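Local coordinates for protein TqaA (Penicillium aethiopicum, PDB 5DLK) that forms the terminal condensation domain of a fungal nonribosomal peptide synthetase, which probably closes the finished peptide chain into a macrocycle, at residues T73-L79 and L401-D407. Numbering follows the deposited sequence.
Sequences TIKGRSL and LRGSSLD
The guanidinium of Arg77 lies obliquely to Ser405 OG, with the nearer approach made by its aliphatic stem, where CG comes within 3.5 Å of that hydroxyl oxygen. At the carboxylate of Asp407, a water sits between OD2 and the carbonyl oxygen of Thr73. With chi1 at 76°, Ser405 OG stands between its own backbone N and carbonyl carbon, where it accepts the N-H of Arg77 at 2.8 Å, in a nearly straight bond (168° at the hydrogen). Replacing Ser405 by an alanine removes this acceptor and would probably leave the Arg77 N-H without its mate across the contact, with the touch of OG on Arg77 CG lost as well. Beside this bond, Ser78 OG meets Ser404 OG at 3.0 Å, and the Ser78 amide makes a weak bond to Ser405 O. Glycines permit the close approach: a beta carbon on Gly76 would collide with Ser405 O, and one on Gly403 with Ser78 CB. On the apolar side of the contact, Leu406 CD2 packs on Ile74 CG2 at 3.5 Å, while Ile74 CD1 meets Leu401 CD1 at 3.8 Å, the two side chains crossing at about a right angle; Leu84 of helix 81-94 continues this apolar patch. Lys75 and Asp407 form a hydrogen-bonded antiparallel pair, Lys75 N to Asp407 O and Asp407 N to Lys75 O both measuring 2.8 Å. The pair joins the end of strand 67-75 to the start of 407-415, an outermost strand of a five-stranded mixed sheet, and the pairing carries on through Thr73 and Gln409; since the preceding strand 386-390 belongs to a different sheet, the chain here crosses between the two halves of the condensation-domain fold.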
loop_
_atom_site.group_PDB
_atom_site.type_symbol
_atom_site.label_atom_id
_atom_site.label_comp_id
_atom_site.label_asym_id
_atom_site.label_seq_id
_atom_site.Cartn_x
_atom_site.Cartn_y
_atom_site.Cartn_z
ATOM N N THR A 73 19.874 11.170 2.068
ATOM C CA THR A 73 21.185 11.664 2.484
ATOM C C THR A 73 21.693 12.611 1.406
ATOM O O THR A 73 21.908 12.205 0.265
ATOM C CB THR A 73 22.193 10.526 2.705
ATOM O OG1 THR A 73 21.665 9.593 3.653
ATOM C CG2 THR A 73 23.524 11.074 3.239
ATOM N N ILE A 74 21.877 13.873 1.784
ATOM C CA ILE A 74 22.198 14.942 0.844
ATOM C C ILE A 74 23.616 15.453 1.116
ATOM O O ILE A 74 23.908 15.879 2.227
ATOM C CB ILE A 74 21.208 16.108 0.965
ATOM C CG1 ILE A 74 19.757 15.608 0.838
ATOM C CG2 ILE A 74 21.493 17.167 -0.092
ATOM C CD1 ILE A 74 18.716 16.667 1.147
ATOM N N LYS A 75 24.487 15.396 0.112
ATOM C CA LYS A 75 25.879 15.827 0.283
ATOM C C LYS A 75 26.290 16.843 -0.769
ATOM O O LYS A 75 26.028 16.657 -1.955
ATOM C CB LYS A 75 26.827 14.632 0.232
ATOM C CG LYS A 75 26.771 13.752 1.454
ATOM C CD LYS A 75 27.620 12.509 1.276
ATOM C CE LYS A 75 27.528 11.630 2.504
ATOM N NZ LYS A 75 28.116 10.279 2.266
ATOM N N GLY A 76 26.939 17.918 -0.329
ATOM C CA GLY A 76 27.447 18.922 -1.247
ATOM C C GLY A 76 27.394 20.317 -0.665
ATOM O O GLY A 76 26.878 20.522 0.432
ATOM N N ARG A 77 27.916 21.286 -1.406
ATOM C CA ARG A 77 27.974 22.657 -0.913
ATOM C C ARG A 77 26.784 23.490 -1.387
ATOM O O ARG A 77 26.587 24.615 -0.931
ATOM C CB ARG A 77 29.288 23.319 -1.345
ATOM C CG ARG A 77 30.463 22.354 -1.455
ATOM C CD ARG A 77 31.692 23.027 -2.053
ATOM N NE ARG A 77 32.298 22.208 -3.104
ATOM C CZ ARG A 77 33.289 21.341 -2.908
ATOM N NH1 ARG A 77 33.804 21.178 -1.696
ATOM N NH2 ARG A 77 33.771 20.640 -3.929
ATOM N N SER A 78 25.980 22.930 -2.285
ATOM C CA SER A 78 24.888 23.681 -2.906
ATOM C C SER A 78 23.588 23.678 -2.108
ATOM O O SER A 78 22.645 24.386 -2.456
ATOM C CB SER A 78 24.599 23.132 -4.309
ATOM O OG SER A 78 25.758 23.140 -5.121
ATOM N N LEU A 79 23.526 22.882 -1.048
ATOM C CA LEU A 79 22.264 22.701 -0.336
ATOM C C LEU A 79 21.777 23.991 0.303
ATOM O O LEU A 79 22.528 24.689 0.976
ATOM C CB LEU A 79 22.396 21.614 0.736
ATOM C CG LEU A 79 21.086 21.304 1.471
ATOM C CD1 LEU A 79 20.002 20.842 0.483
ATOM C CD2 LEU A 79 21.293 20.270 2.576
ATOM N N LEU A 401 17.372 17.074 -6.467
ATOM C CA LEU A 401 17.548 18.464 -6.040
ATOM C C LEU A 401 18.611 19.163 -6.899
ATOM O O LEU A 401 19.682 18.607 -7.145
ATOM C CB LEU A 401 17.934 18.531 -4.557
ATOM C CG LEU A 401 16.987 17.831 -3.574
ATOM C CD1 LEU A 401 17.368 18.127 -2.122
ATOM C CD2 LEU A 401 15.542 18.222 -3.855
ATOM N N ARG A 402 18.303 20.376 -7.354
ATOM C CA ARG A 402 19.206 21.141 -8.218
ATOM C C ARG A 402 20.364 21.742 -7.415
ATOM O O ARG A 402 20.166 22.247 -6.312
ATOM C CB ARG A 402 18.425 22.245 -8.947
ATOM C CG ARG A 402 19.137 22.923 -10.124
ATOM C CD ARG A 402 20.250 22.057 -10.716
ATOM N NE ARG A 402 21.262 22.853 -11.409
ATOM C CZ ARG A 402 22.454 22.394 -11.789
ATOM N NH1 ARG A 402 22.805 21.137 -11.537
ATOM N NH2 ARG A 402 23.304 23.201 -12.413
ATOM N N GLY A 403 21.567 21.673 -7.978
ATOM C CA GLY A 403 22.754 22.246 -7.368
ATOM C C GLY A 403 24.014 21.749 -8.057
ATOM O O GLY A 403 24.042 20.625 -8.551
ATOM N N SER A 404 25.056 22.578 -8.088
ATOM C CA SER A 404 26.307 22.222 -8.765
ATOM C C SER A 404 26.961 21.007 -8.120
ATOM O O SER A 404 27.326 20.046 -8.801
ATOM C CB SER A 404 27.282 23.406 -8.764
ATOM O OG SER A 404 27.213 24.128 -7.545
ATOM N N SER A 405 27.114 21.052 -6.803
ATOM C CA SER A 405 27.572 19.882 -6.070
ATOM C C SER A 405 26.455 19.468 -5.129
ATOM O O SER A 405 26.267 20.071 -4.070
ATOM C CB SER A 405 28.879 20.162 -5.306
ATOM O OG SER A 405 28.666 20.926 -4.129
ATOM N N LEU A 406 25.689 18.464 -5.549
ATOM C CA LEU A 406 24.584 17.940 -4.750
ATOM C C LEU A 406 24.312 16.480 -5.074
ATOM O O LEU A 406 23.767 16.165 -6.130
ATOM C CB LEU A 406 23.315 18.757 -4.975
ATOM C CG LEU A 406 22.913 19.650 -3.806
ATOM C CD1 LEU A 406 21.433 19.997 -3.852
ATOM C CD2 LEU A 406 23.277 18.981 -2.497
ATOM N N ASP A 407 24.703 15.599 -4.161
ATOM C CA ASP A 407 24.470 14.165 -4.303
ATOM C C ASP A 407 23.370 13.758 -3.331
ATOM O O ASP A 407 23.428 14.091 -2.148
ATOM C CB ASP A 407 25.754 13.374 -4.036
ATOM C CG ASP A 407 25.552 11.867 -4.138
ATOM O OD1 ASP A 407 25.390 11.360 -5.273
ATOM O OD2 ASP A 407 25.573 11.184 -3.087
HETATM O O HOH W 1 24.475 11.444 -0.442
HETATM O O HOH W 2 20.390 23.642 -4.076
#